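Local coordinates for USG-1 protein homolog (Pseudomonas aeruginosa, PDB 2HJS), which belongs to the aspartate-semialdehyde dehydrogenase family and probably acts as a dimeric, NAD(P)-dependent oxidoreductase on an aldehyde or oxo group, at the interface of chains A and B. Residues are numbered along the deposited sequence; one frame, centred on the assembly and turned at random. Chains: chain A/B, USG-1 protein homolog.

Strand 233-239 ties the three contacts together: its residues face strands 246-254, 294-301 and 308-315 of the other subunit in contacts 1 and 2, and A:Ile238 carries it into contact 3. Contacts 1 and 2 have C-alpha centres about 15 Å apart and share a core of twin residues with the chains exchanged. The C-alpha centre of contact 3 lies about 13 Å from that of contact 1 and about 18 Å from that of contact 2; it adds loop segment 199-202 and shares Arg298, Trp312 and Ile238 with contact 2. Polar bonds dominate contacts 1 and 2, aromatic packing contact 3, together forming a two-fold interface that is probably the family's dimer.

Contact 1: the interface of chains A and B. Residues chain A 155, 211, 233-236; chain B 251, 300-302, 308, 310.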
ATOM      1  N   ASN A 155       9.671  -7.180   6.465  1.00 51.45           N
ATOM      2  CA  ASN A 155       9.216  -5.949   5.836  1.00 51.68           C
ATOM      3  C   ASN A 155       7.702  -5.828   5.958  1.00 51.67           C
ATOM      4  O   ASN A 155       6.974  -6.766   5.656  1.00 51.50           O
ATOM      5  CB  ASN A 155       9.643  -5.864   4.381  1.00 50.62           C
ATOM      6  CG  ASN A 155       9.494  -4.442   3.810  1.00 52.22           C
ATOM      7  OD1 ASN A 155       8.408  -4.032   3.342  1.00 53.79           O
ATOM      8  ND2 ASN A 155      10.565  -3.689   3.863  1.00 48.50           N
ATOM      9  N   HIS A 211      10.790   8.994  10.589  1.00 46.31           N
ATOM     10  CA  HIS A 211       9.762   8.010  10.988  1.00 46.79           C
ATOM     11  C   HIS A 211       8.547   8.684  11.602  1.00 46.95           C
ATOM     12  O   HIS A 211       8.678   9.651  12.339  1.00 47.31           O
ATOM     13  CB  HIS A 211      10.360   6.969  11.966  1.00 46.44           C
ATOM     14  CG  HIS A 211      11.657   6.405  11.474  1.00 45.94           C
ATOM     15  ND1 HIS A 211      11.730   5.585  10.370  1.00 45.92           N
ATOM     16  CD2 HIS A 211      12.932   6.614  11.873  1.00 45.55           C
ATOM     17  CE1 HIS A 211      12.995   5.302  10.114  1.00 45.59           C
ATOM     18  NE2 HIS A 211      13.748   5.927  11.002  1.00 46.23           N
ATOM     19  N   LEU A 233      12.962  -5.251  11.844  1.00 57.64           N
ATOM     20  CA  LEU A 233      11.684  -4.858  11.275  1.00 55.99           C
ATOM     21  C   LEU A 233      11.817  -3.565  10.448  1.00 54.33           C
ATOM     22  O   LEU A 233      12.401  -2.598  10.911  1.00 53.38           O
ATOM     23  CB  LEU A 233      10.729  -4.553  12.399  1.00 55.60           C
ATOM     24  CG  LEU A 233       9.218  -4.683  12.225  1.00 59.35           C
ATOM     25  CD1 LEU A 233       8.487  -3.582  13.034  1.00 61.63           C
ATOM     26  CD2 LEU A 233       8.708  -4.735  10.811  1.00 58.90           C
ATOM     27  N   ASN A 234      11.234  -3.534   9.257  1.00 52.53           N
ATOM     28  CA  ASN A 234      11.127  -2.288   8.507  1.00 51.93           C
ATOM     29  C   ASN A 234       9.649  -1.978   8.254  1.00 51.73           C
ATOM     30  O   ASN A 234       8.933  -2.819   7.708  1.00 50.54           O
ATOM     31  CB  ASN A 234      11.951  -2.386   7.213  1.00 51.92           C
ATOM     32  CG  ASN A 234      11.958  -1.099   6.418  1.00 51.29           C
ATOM     33  OD1 ASN A 234      10.971  -0.757   5.760  1.00 51.70           O
ATOM     34  ND2 ASN A 234      13.101  -0.404   6.420  1.00 50.61           N
ATOM     35  N   VAL A 235       9.194  -0.797   8.707  1.00 51.71           N
ATOM     36  CA  VAL A 235       7.764  -0.432   8.719  1.00 51.42           C
ATOM     37  C   VAL A 235       7.508   0.835   7.940  1.00 51.08           C
ATOM     38  O   VAL A 235       8.116   1.848   8.236  1.00 51.47           O
ATOM     39  CB  VAL A 235       7.236  -0.005  10.110  1.00 51.81           C
ATOM     40  CG1 VAL A 235       5.697  -0.115  10.153  1.00 50.69           C
ATOM     41  CG2 VAL A 235       7.854  -0.755  11.194  1.00 54.05           C
ATOM     42  N   THR A 236       6.551   0.779   7.015  1.00 50.40           N
ATOM     43  CA  THR A 236       6.004   1.941   6.365  1.00 50.17           C
ATOM     44  C   THR A 236       4.494   1.936   6.585  1.00 50.54           C
ATOM     45  O   THR A 236       3.817   0.948   6.272  1.00 50.11           O
ATOM     46  CB  THR A 236       6.304   1.913   4.858  1.00 50.32           C
ATOM     47  OG1 THR A 236       7.717   1.743   4.682  1.00 51.68           O
ATOM     48  CG2 THR A 236       5.869   3.212   4.185  1.00 49.49           C
TER
ATOM     49  N   THR B 251      11.929  -0.755  -0.217  1.00 51.13           N
ATOM     50  CA  THR B 251      12.970  -0.965   0.804  1.00 50.41           C
ATOM     51  C   THR B 251      14.181  -1.605   0.151  1.00 50.99           C
ATOM     52  O   THR B 251      14.070  -2.665  -0.472  1.00 51.65           O
ATOM     53  CB  THR B 251      12.516  -1.900   1.923  1.00 50.35           C
ATOM     54  OG1 THR B 251      11.223  -1.501   2.357  1.00 50.82           O
ATOM     55  CG2 THR B 251      13.480  -1.848   3.128  1.00 48.22           C
ATOM     56  N   ARG B 300      14.907   7.501   4.104  1.00 46.19           N
ATOM     57  CA  ARG B 300      15.292   7.308   5.509  1.00 46.68           C
ATOM     58  C   ARG B 300      15.927   5.928   5.682  1.00 46.75           C
ATOM     59  O   ARG B 300      15.756   5.057   4.824  1.00 46.63           O
ATOM     60  CB  ARG B 300      14.054   7.417   6.418  1.00 47.02           C
ATOM     61  CG  ARG B 300      12.999   6.345   6.106  1.00 45.44           C
ATOM     62  CD  ARG B 300      11.648   6.691   6.703  1.00 47.55           C
ATOM     63  NE  ARG B 300      10.714   5.556   6.706  1.00 47.23           N
ATOM     64  CZ  ARG B 300       9.997   5.153   5.647  1.00 49.28           C
ATOM     65  NH1 ARG B 300      10.109   5.755   4.463  1.00 50.73           N
ATOM     66  NH2 ARG B 300       9.167   4.127   5.763  1.00 49.81           N
ATOM     67  N   ALA B 301      16.638   5.735   6.788  1.00 46.70           N
ATOM     68  CA  ALA B 301      17.152   4.429   7.127  1.00 47.34           C
ATOM     69  C   ALA B 301      16.120   3.637   7.943  1.00 48.65           C
ATOM     70  O   ALA B 301      15.105   4.195   8.390  1.00 48.51           O
ATOM     71  CB  ALA B 301      18.443   4.559   7.911  1.00 46.76           C
ATOM     72  N   GLY B 302      16.388   2.341   8.124  1.00 48.69           N
ATOM     73  CA  GLY B 302      15.614   1.499   9.030  1.00 49.27           C
ATOM     74  C   GLY B 302      15.744   2.057  10.433  1.00 50.20           C
ATOM     75  O   GLY B 302      16.743   2.728  10.761  1.00 50.02           O
ATOM     76  N   GLN B 308      19.615  -0.356   5.681  1.00 49.99           N
ATOM     77  CA  GLN B 308      18.327  -0.259   4.988  1.00 49.88           C
ATOM     78  C   GLN B 308      17.992   1.168   4.588  1.00 49.10           C
ATOM     79  O   GLN B 308      18.215   2.093   5.361  1.00 49.12           O
ATOM     80  CB  GLN B 308      17.202  -0.719   5.906  1.00 49.78           C
ATOM     81  CG  GLN B 308      16.998  -2.202   5.954  1.00 52.27           C
ATOM     82  CD  GLN B 308      16.028  -2.610   7.027  1.00 54.78           C
ATOM     83  OE1 GLN B 308      15.260  -1.792   7.557  1.00 54.78           O
ATOM     84  NE2 GLN B 308      16.079  -3.882   7.398  1.00 59.85           N
ATOM     85  N   ASN B 310      14.643   3.314   2.773  1.00 47.90           N
ATOM     86  CA  ASN B 310      13.303   3.332   2.200  1.00 47.69           C
ATOM     87  C   ASN B 310      13.166   4.484   1.248  1.00 48.45           C
ATOM     88  O   ASN B 310      13.791   5.508   1.460  1.00 47.13           O
ATOM     89  CB  ASN B 310      12.270   3.540   3.293  1.00 47.81           C
ATOM     90  CG  ASN B 310      12.144   2.349   4.190  1.00 48.14           C
ATOM     91  OD1 ASN B 310      12.831   2.250   5.211  1.00 50.31           O
ATOM     92  ND2 ASN B 310      11.311   1.395   3.787  1.00 49.27           N
TER
HETATM   93  O   HOH W   1       9.668   4.210   9.452  1.00 41.83           O
HETATM   94  O   HOH W   2      16.469   5.552  11.355  1.00 45.67           O
HETATM   95  O   HOH W   3      14.862  -1.513  10.390  1.00 61.72           O
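A:Asn234 meets B:Gln308 and B:Asn310 with all three backbones in extended strand conformation, strand 233-239 of one subunit lying against strand 308-315 of the other. The amide of A:Asn234 projects across the interface because CG stands anti to the backbone N (chi1 -177°). It meets the amide of B:Asn310 tip to tip, with the planes only 29° apart. ND2 of A:Asn234 gives to OD1 of B:Asn310 at 2.9 Å. In return, OD1 of A:Asn234 takes a hydrogen from ND2 of B:Asn310 at 2.9 Å, in plane on a lone pair. Asparagine suits both places, since one flat group donates and accepts at once. ND2 of A:Asn234 also donates to OE1 of B:Gln308 at 2.8 Å, from above the glutamine carbonyl plane; the longer glutamine can reach it, and water 3 links that OE1 to O of A:Leu233. Alongside, ND2 of A:Asn155 reaches OG1 of B:Thr251 at 2.7 Å, tip to tip, threonine supplying a compact acceptor. Histidine's two ring nitrogens point different ways, and A:His211 binds a water with each in plane: ND1 is 2.6 Å from water 1, also bound by NE of B:Arg300 and O of A:Val235. NE2 of A:His211 is 2.8 Å from water 2, held in turn by O of B:Gly302. This directional network probably helps to set the register of the two sheets and to hold the likely dimer together.

Contact 2: the interface of chains A and B. Residues chain A 157, 249, 251, 298, 300, 310, 312; chain B 155, 157, 234-236, 238.
The guanidinium of A:Arg300, which faces B:Val235 and B:Thr236 across the interface, has NH2 of A:Arg298 over one face and CB of A:Asn310 over the opposite one, each toward the rim. At its edge, in plane, are O of A:Arg298, O of B:Val235, CB of B:Thr236 and water 4. NH1 of A:Arg300 donates to O of A:Arg298 at 3.0 Å, on a carbonyl lone pair. Arginine suits this place because its flat, many-hydrogen head can be covered on its faces and bonded at its rim; the carbonyl oxygens may offset the closeness of two arginines. NH2 of A:Arg300 makes a weak bond to OG1 of B:Thr236 at 3.0 Å. The indole of A:Trp312 offers CZ3 to CD1 of B:Ile238 at 3.7 Å, an apolar stop beside the polar rows. A:Thr157 and B:Thr157 meet tip to tip, OG1 to OG1 at 3.0 Å, with methyls CG2 3.9 Å apart. A small side chain with one hydroxyl and one methyl can face its own copy by both branches. The two-fold axis passes between the two Thr157 residues, which is why the residue meets its own copy. In each subunit strand 153-160 lies between 233-239 on one side and 246-254 on the other, followed by 308-315 and 294-301.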
ATOM      1  N   THR A 157       4.545  -3.170   4.895  1.00 51.60           N
ATOM      2  CA  THR A 157       3.908  -1.976   4.353  1.00 51.83           C
ATOM      3  C   THR A 157       2.458  -2.010   4.828  1.00 51.86           C
ATOM      4  O   THR A 157       1.683  -2.861   4.407  1.00 52.32           O
ATOM      5  CB  THR A 157       3.935  -1.934   2.818  1.00 52.06           C
ATOM      6  OG1 THR A 157       5.291  -1.995   2.364  1.00 53.91           O
ATOM      7  CG2 THR A 157       3.289  -0.645   2.297  1.00 51.57           C
ATOM      8  N   SER A 249       0.806  -5.653   3.937  1.00 48.47           N
ATOM      9  CA  SER A 249       1.604  -6.475   3.049  1.00 49.49           C
ATOM     10  C   SER A 249       2.944  -6.758   3.724  1.00 49.57           C
ATOM     11  O   SER A 249       3.719  -5.856   4.020  1.00 48.48           O
ATOM     12  CB  SER A 249       1.788  -5.787   1.698  1.00 49.26           C
ATOM     13  OG  SER A 249       2.659  -6.565   0.901  1.00 53.26           O
ATOM     14  N   THR A 251       6.562  -9.137   4.045  1.00 51.13           N
ATOM     15  CA  THR A 251       7.575 -10.027   3.449  1.00 50.41           C
ATOM     16  C   THR A 251       8.498 -10.527   4.544  1.00 50.99           C
ATOM     17  O   THR A 251       9.101  -9.731   5.269  1.00 51.65           O
ATOM     18  CB  THR A 251       8.447  -9.315   2.417  1.00 50.35           C
ATOM     19  OG1 THR A 251       7.608  -8.573   1.542  1.00 50.82           O
ATOM     20  CG2 THR A 251       9.267 -10.321   1.581  1.00 48.22           C
ATOM     21  N   ARG A 298      -2.699 -14.696   0.196  1.00 48.40           N
ATOM     22  CA  ARG A 298      -1.614 -14.490  -0.760  1.00 47.79           C
ATOM     23  C   ARG A 298      -0.303 -15.065  -0.254  1.00 47.50           C
ATOM     24  O   ARG A 298       0.757 -14.500  -0.502  1.00 47.62           O
ATOM     25  CB  ARG A 298      -1.460 -13.004  -1.168  1.00 47.78           C
ATOM     26  CG  ARG A 298      -2.671 -12.381  -1.860  1.00 46.69           C
ATOM     27  CD  ARG A 298      -2.237 -11.339  -2.868  1.00 47.69           C
ATOM     28  NE  ARG A 298      -1.365 -11.925  -3.889  1.00 45.15           N
ATOM     29  CZ  ARG A 298      -0.513 -11.265  -4.658  1.00 46.74           C
ATOM     30  NH1 ARG A 298      -0.422  -9.940  -4.574  1.00 46.03           N
ATOM     31  NH2 ARG A 298       0.232 -11.940  -5.546  1.00 45.07           N
ATOM     32  N   ARG A 300       2.765 -16.956  -0.446  1.00 46.19           N
ATOM     33  CA  ARG A 300       3.553 -17.389  -1.608  1.00 46.68           C
ATOM     34  C   ARG A 300       5.038 -17.144  -1.342  1.00 46.75           C
ATOM     35  O   ARG A 300       5.386 -16.367  -0.448  1.00 46.63           O
ATOM     36  CB  ARG A 300       3.123 -16.606  -2.862  1.00 47.02           C
ATOM     37  CG  ARG A 300       3.356 -15.095  -2.721  1.00 45.44           C
ATOM     38  CD  ARG A 300       2.582 -14.303  -3.757  1.00 47.55           C
ATOM     39  NE  ARG A 300       3.025 -12.906  -3.862  1.00 47.23           N
ATOM     40  CZ  ARG A 300       2.658 -11.923  -3.027  1.00 49.28           C
ATOM     41  NH1 ARG A 300       1.860 -12.159  -1.985  1.00 50.73           N
ATOM     42  NH2 ARG A 300       3.101 -10.690  -3.223  1.00 49.81           N
ATOM     43  N   ASN A 310       5.588 -14.137   1.415  1.00 47.90           N
ATOM     44  CA  ASN A 310       4.718 -12.973   1.530  1.00 47.69           C
ATOM     45  C   ASN A 310       3.426 -13.360   2.186  1.00 48.45           C
ATOM     46  O   ASN A 310       2.982 -14.482   2.013  1.00 47.13           O
ATOM     47  CB  ASN A 310       4.370 -12.442   0.152  1.00 47.81           C
ATOM     48  CG  ASN A 310       5.545 -11.812  -0.528  1.00 48.14           C
ATOM     49  OD1 ASN A 310       6.290 -12.479  -1.253  1.00 50.31           O
ATOM     50  ND2 ASN A 310       5.766 -10.531  -0.252  1.00 49.27           N
ATOM     51  N   TRP A 312      -0.570 -11.402   3.138  1.00 48.91           N
ATOM     52  CA  TRP A 312      -1.450 -10.239   3.101  1.00 48.29           C
ATOM     53  C   TRP A 312      -2.433 -10.414   4.241  1.00 48.09           C
ATOM     54  O   TRP A 312      -3.018 -11.468   4.392  1.00 47.92           O
ATOM     55  CB  TRP A 312      -2.155 -10.173   1.752  1.00 47.38           C
ATOM     56  CG  TRP A 312      -3.393  -9.284   1.657  1.00 47.83           C
ATOM     57  CD1 TRP A 312      -4.714  -9.689   1.777  1.00 46.55           C
ATOM     58  CD2 TRP A 312      -3.434  -7.872   1.367  1.00 45.58           C
ATOM     59  NE1 TRP A 312      -5.548  -8.607   1.584  1.00 45.85           N
ATOM     60  CE2 TRP A 312      -4.794  -7.488   1.338  1.00 45.50           C
ATOM     61  CE3 TRP A 312      -2.452  -6.893   1.144  1.00 47.05           C
ATOM     62  CZ2 TRP A 312      -5.201  -6.175   1.053  1.00 45.76           C
ATOM     63  CZ3 TRP A 312      -2.858  -5.581   0.877  1.00 46.20           C
ATOM     64  CH2 TRP A 312      -4.230  -5.244   0.825  1.00 46.06           C
TER
ATOM     65  N   ASN B 155      12.676  -4.775  -1.839  1.00 51.45           N
ATOM     66  CA  ASN B 155      11.260  -5.005  -1.597  1.00 51.68           C
ATOM     67  C   ASN B 155      10.436  -3.876  -2.203  1.00 51.67           C
ATOM     68  O   ASN B 155      10.730  -2.704  -1.991  1.00 51.50           O
ATOM     69  CB  ASN B 155      10.954  -5.155  -0.117  1.00 50.62           C
ATOM     70  CG  ASN B 155       9.555  -5.749   0.134  1.00 52.22           C
ATOM     71  OD1 ASN B 155       8.532  -5.031   0.165  1.00 53.79           O
ATOM     72  ND2 ASN B 155       9.507  -7.049   0.292  1.00 48.50           N
ATOM     73  N   THR B 157       6.372  -2.670  -2.635  1.00 51.60           N
ATOM     74  CA  THR B 157       4.920  -2.746  -2.526  1.00 51.83           C
ATOM     75  C   THR B 157       4.363  -1.639  -3.416  1.00 51.86           C
ATOM     76  O   THR B 157       4.526  -0.460  -3.122  1.00 52.32           O
ATOM     77  CB  THR B 157       4.421  -2.536  -1.088  1.00 52.06           C
ATOM     78  OG1 THR B 157       5.013  -3.517  -0.230  1.00 53.91           O
ATOM     79  CG2 THR B 157       2.895  -2.663  -1.017  1.00 51.57           C
ATOM     80  N   ASN B 234      11.400  -8.575  -4.571  1.00 52.53           N
ATOM     81  CA  ASN B 234      10.110  -9.073  -4.111  1.00 51.93           C
ATOM     82  C   ASN B 234       9.035  -8.017  -4.386  1.00 51.73           C
ATOM     83  O   ASN B 234       9.180  -6.871  -3.959  1.00 50.54           O
ATOM     84  CB  ASN B 234      10.201  -9.464  -2.627  1.00 51.92           C
ATOM     85  CG  ASN B 234       8.921 -10.071  -2.096  1.00 51.29           C
ATOM     86  OD1 ASN B 234       7.942  -9.361  -1.845  1.00 51.70           O
ATOM     87  ND2 ASN B 234       8.939 -11.387  -1.857  1.00 50.61           N
ATOM     88  N   VAL B 235       7.995  -8.400  -5.148  1.00 51.71           N
ATOM     89  CA  VAL B 235       6.983  -7.458  -5.667  1.00 51.42           C
ATOM     90  C   VAL B 235       5.591  -7.843  -5.228  1.00 51.08           C
ATOM     91  O   VAL B 235       5.175  -8.958  -5.484  1.00 51.47           O
ATOM     92  CB  VAL B 235       6.806  -7.508  -7.203  1.00 51.81           C
ATOM     93  CG1 VAL B 235       6.132  -6.214  -7.704  1.00 50.69           C
ATOM     94  CG2 VAL B 235       8.060  -7.759  -7.900  1.00 54.05           C
ATOM     95  N   THR B 236       4.865  -6.887  -4.652  1.00 50.40           N
ATOM     96  CA  THR B 236       3.451  -6.999  -4.408  1.00 50.17           C
ATOM     97  C   THR B 236       2.762  -5.818  -5.083  1.00 50.54           C
ATOM     98  O   THR B 236       3.118  -4.658  -4.837  1.00 50.11           O
ATOM     99  CB  THR B 236       3.156  -6.973  -2.899  1.00 50.32           C
ATOM    100  OG1 THR B 236       3.951  -7.985  -2.267  1.00 51.68           O
ATOM    101  CG2 THR B 236       1.681  -7.250  -2.622  1.00 49.49           C
ATOM    102  N   ILE B 238      -0.836  -4.000  -5.299  1.00 51.22           N
ATOM    103  CA  ILE B 238      -2.116  -3.862  -4.638  1.00 51.85           C
ATOM    104  C   ILE B 238      -2.947  -2.908  -5.482  1.00 51.04           C
ATOM    105  O   ILE B 238      -2.405  -2.001  -6.116  1.00 49.71           O
ATOM    106  CB  ILE B 238      -1.877  -3.269  -3.228  1.00 52.59           C
ATOM    107  CG1 ILE B 238      -1.275  -4.334  -2.331  1.00 52.94           C
ATOM    108  CG2 ILE B 238      -3.143  -2.696  -2.586  1.00 54.15           C
ATOM    109  CD1 ILE B 238      -0.520  -3.654  -1.180  1.00 58.98           C
TER
HETATM  110  O   HOH W   4       4.436 -11.755  -6.532  1.00 41.83           O

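Contact 3: the interface of chains A and B. Residues chain A 199-202, 238; chain B 281, 283, 298, 312.
A:Ala201 lies against B:Trp312, its methyl CB over the five-membered ring, 3.2 Å from the ring centroid, and its CA over the six-membered ring, 3.8 Å from that centroid. CB of A:Ala201 also lies 3.6 Å from CB of B:Tyr281, so it fills a corner walled by two aromatic residues; alanine is small enough to bring the backbone down onto the indole. The carbonyl O of A:Ala201 takes a bond from NH1 of B:Arg298 at 3.0 Å, the donor tilted 31° from the carbonyl plane. Next along the loop, A:Gln202 sets CG between its backbone N and carbonyl carbon (chi1 67°) and runs on extended, touching two groups. Its CB sits above one face of the B:Arg298 guanidinium, while its amide carbon CD comes 3.3 Å from CD2 of the B:Tyr281 ring, the amide and ring planes 45° apart. The long, flexible glutamine can serve both neighbours. On the same side of the ring, toward its hydroxyl end, A:Leu200 lays CB and its methyls near OH of B:Tyr281.

Further out, the bend of B:Arg298 at chi2 and chi3 brings its head back to the loop. B:Trp312, with CG anti to the backbone N, extends its indole beneath A:Ala201. B:Thr283 flanks the segment at A:Leu199 with its methyl CG2 3.5 Å from the backbone O of A:Leu199. The phenol oxygen OH of B:Tyr281 ends 3.5 Å from CD1 of A:Leu200.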
ATOM      1  N   LEU A 199      -3.214   8.526  -1.951  1.00 45.43           N
ATOM      2  CA  LEU A 199      -2.442   7.723  -0.985  1.00 45.41           C
ATOM      3  C   LEU A 199      -1.407   8.626  -0.344  1.00 44.90           C
ATOM      4  O   LEU A 199      -0.603   9.245  -1.058  1.00 44.02           O
ATOM      5  CB  LEU A 199      -1.777   6.504  -1.659  1.00 45.71           C
ATOM      6  CG  LEU A 199      -2.741   5.373  -2.057  1.00 46.86           C
ATOM      7  CD1 LEU A 199      -2.141   4.546  -3.178  1.00 47.16           C
ATOM      8  CD2 LEU A 199      -3.145   4.477  -0.897  1.00 46.37           C
ATOM      9  N   LEU A 200      -1.451   8.764   0.981  1.00 44.06           N
ATOM     10  CA  LEU A 200      -0.455   9.601   1.653  1.00 44.87           C
ATOM     11  C   LEU A 200       0.745   8.747   2.027  1.00 45.81           C
ATOM     12  O   LEU A 200       0.586   7.626   2.494  1.00 45.69           O
ATOM     13  CB  LEU A 200      -1.032  10.302   2.890  1.00 44.60           C
ATOM     14  CG  LEU A 200      -2.410  10.967   2.764  1.00 44.31           C
ATOM     15  CD1 LEU A 200      -2.718  11.735   4.063  1.00 42.00           C
ATOM     16  CD2 LEU A 200      -2.472  11.886   1.539  1.00 42.86           C
ATOM     17  N   ALA A 201       1.947   9.286   1.838  1.00 46.27           N
ATOM     18  CA  ALA A 201       3.171   8.516   2.083  1.00 46.97           C
ATOM     19  C   ALA A 201       3.403   8.152   3.546  1.00 47.68           C
ATOM     20  O   ALA A 201       4.125   7.198   3.837  1.00 48.58           O
ATOM     21  CB  ALA A 201       4.389   9.287   1.526  1.00 46.51           C
ATOM     22  N   GLN A 202       2.823   8.934   4.458  1.00 48.13           N
ATOM     23  CA  GLN A 202       3.039   8.790   5.888  1.00 48.89           C
ATOM     24  C   GLN A 202       1.753   9.144   6.609  1.00 49.50           C
ATOM     25  O   GLN A 202       0.892   9.847   6.049  1.00 49.14           O
ATOM     26  CB  GLN A 202       4.164   9.729   6.386  1.00 48.70           C
ATOM     27  CG  GLN A 202       3.835  11.197   6.298  1.00 47.23           C
ATOM     28  CD  GLN A 202       5.078  12.064   6.115  1.00 48.25           C
ATOM     29  OE1 GLN A 202       6.025  11.682   5.424  1.00 49.36           O
ATOM     30  NE2 GLN A 202       5.088  13.217   6.753  1.00 45.23           N
ATOM     31  N   ILE A 238       1.147   3.833   5.364  1.00 51.22           N
ATOM     32  CA  ILE A 238       0.596   4.676   4.323  1.00 51.85           C
ATOM     33  C   ILE A 238      -0.854   4.942   4.695  1.00 51.04           C
ATOM     34  O   ILE A 238      -1.508   4.094   5.306  1.00 49.71           O
ATOM     35  CB  ILE A 238       0.679   3.910   2.980  1.00 52.59           C
ATOM     36  CG1 ILE A 238       2.119   3.883   2.506  1.00 52.94           C
ATOM     37  CG2 ILE A 238      -0.222   4.496   1.889  1.00 54.15           C
ATOM     38  CD1 ILE A 238       2.312   2.696   1.551  1.00 58.98           C
TER
ATOM     39  N   TYR B 281       6.049  15.139   1.622  1.00 50.21           N
ATOM     40  CA  TYR B 281       6.009  13.990   0.728  1.00 49.21           C
ATOM     41  C   TYR B 281       5.153  14.314  -0.500  1.00 48.85           C
ATOM     42  O   TYR B 281       4.222  15.101  -0.418  1.00 48.66           O
ATOM     43  CB  TYR B 281       5.489  12.729   1.471  1.00 48.64           C
ATOM     44  CG  TYR B 281       4.083  12.903   2.024  1.00 48.14           C
ATOM     45  CD1 TYR B 281       2.953  12.594   1.249  1.00 44.84           C
ATOM     46  CD2 TYR B 281       3.885  13.415   3.313  1.00 47.05           C
ATOM     47  CE1 TYR B 281       1.668  12.799   1.744  1.00 45.05           C
ATOM     48  CE2 TYR B 281       2.621  13.625   3.809  1.00 47.16           C
ATOM     49  CZ  TYR B 281       1.512  13.309   3.031  1.00 47.43           C
ATOM     50  OH  TYR B 281       0.262  13.528   3.560  1.00 48.02           O
ATOM     51  N   THR B 283       2.359  13.149  -3.506  1.00 48.62           N
ATOM     52  CA  THR B 283       1.260  12.177  -3.719  1.00 49.72           C
ATOM     53  C   THR B 283       0.875  12.143  -5.199  1.00 50.42           C
ATOM     54  O   THR B 283       1.223  13.068  -5.945  1.00 50.74           O
ATOM     55  CB  THR B 283      -0.015  12.513  -2.897  1.00 49.46           C
ATOM     56  OG1 THR B 283      -0.568  13.749  -3.378  1.00 50.03           O
ATOM     57  CG2 THR B 283       0.285  12.598  -1.407  1.00 47.83           C
ATOM     58  N   ARG B 298      10.529  10.507   1.425  1.00 48.40           N
ATOM     59  CA  ARG B 298      10.614   9.676   2.623  1.00 47.79           C
ATOM     60  C   ARG B 298      11.896   8.863   2.654  1.00 47.50           C
ATOM     61  O   ARG B 298      11.899   7.729   3.122  1.00 47.62           O
ATOM     62  CB  ARG B 298       9.368   8.773   2.805  1.00 47.78           C
ATOM     63  CG  ARG B 298       8.040   9.509   2.971  1.00 46.69           C
ATOM     64  CD  ARG B 298       7.106   8.734   3.876  1.00 47.69           C
ATOM     65  NE  ARG B 298       7.700   8.536   5.200  1.00 45.15           N
ATOM     66  CZ  ARG B 298       7.358   7.603   6.075  1.00 46.74           C
ATOM     67  NH1 ARG B 298       6.365   6.761   5.805  1.00 46.03           N
ATOM     68  NH2 ARG B 298       8.002   7.535   7.251  1.00 45.07           N
ATOM     69  N   TRP B 312       9.869   6.427  -1.213  1.00 48.91           N
ATOM     70  CA  TRP B 312       8.477   6.480  -1.647  1.00 48.29           C
ATOM     71  C   TRP B 312       8.477   7.181  -2.990  1.00 48.09           C
ATOM     72  O   TRP B 312       9.077   8.227  -3.137  1.00 47.92           O
ATOM     73  CB  TRP B 312       7.647   7.235  -0.615  1.00 47.38           C
ATOM     74  CG  TRP B 312       6.278   7.741  -1.060  1.00 47.83           C
ATOM     75  CD1 TRP B 312       5.974   9.014  -1.516  1.00 46.55           C
ATOM     76  CD2 TRP B 312       5.030   7.018  -1.037  1.00 45.58           C
ATOM     77  NE1 TRP B 312       4.622   9.102  -1.776  1.00 45.85           N
ATOM     78  CE2 TRP B 312       4.025   7.900  -1.498  1.00 45.50           C
ATOM     79  CE3 TRP B 312       4.668   5.707  -0.686  1.00 47.05           C
ATOM     80  CZ2 TRP B 312       2.673   7.527  -1.576  1.00 45.76           C
ATOM     81  CZ3 TRP B 312       3.324   5.332  -0.781  1.00 46.20           C
ATOM     82  CH2 TRP B 312       2.343   6.253  -1.215  1.00 46.06           C
TER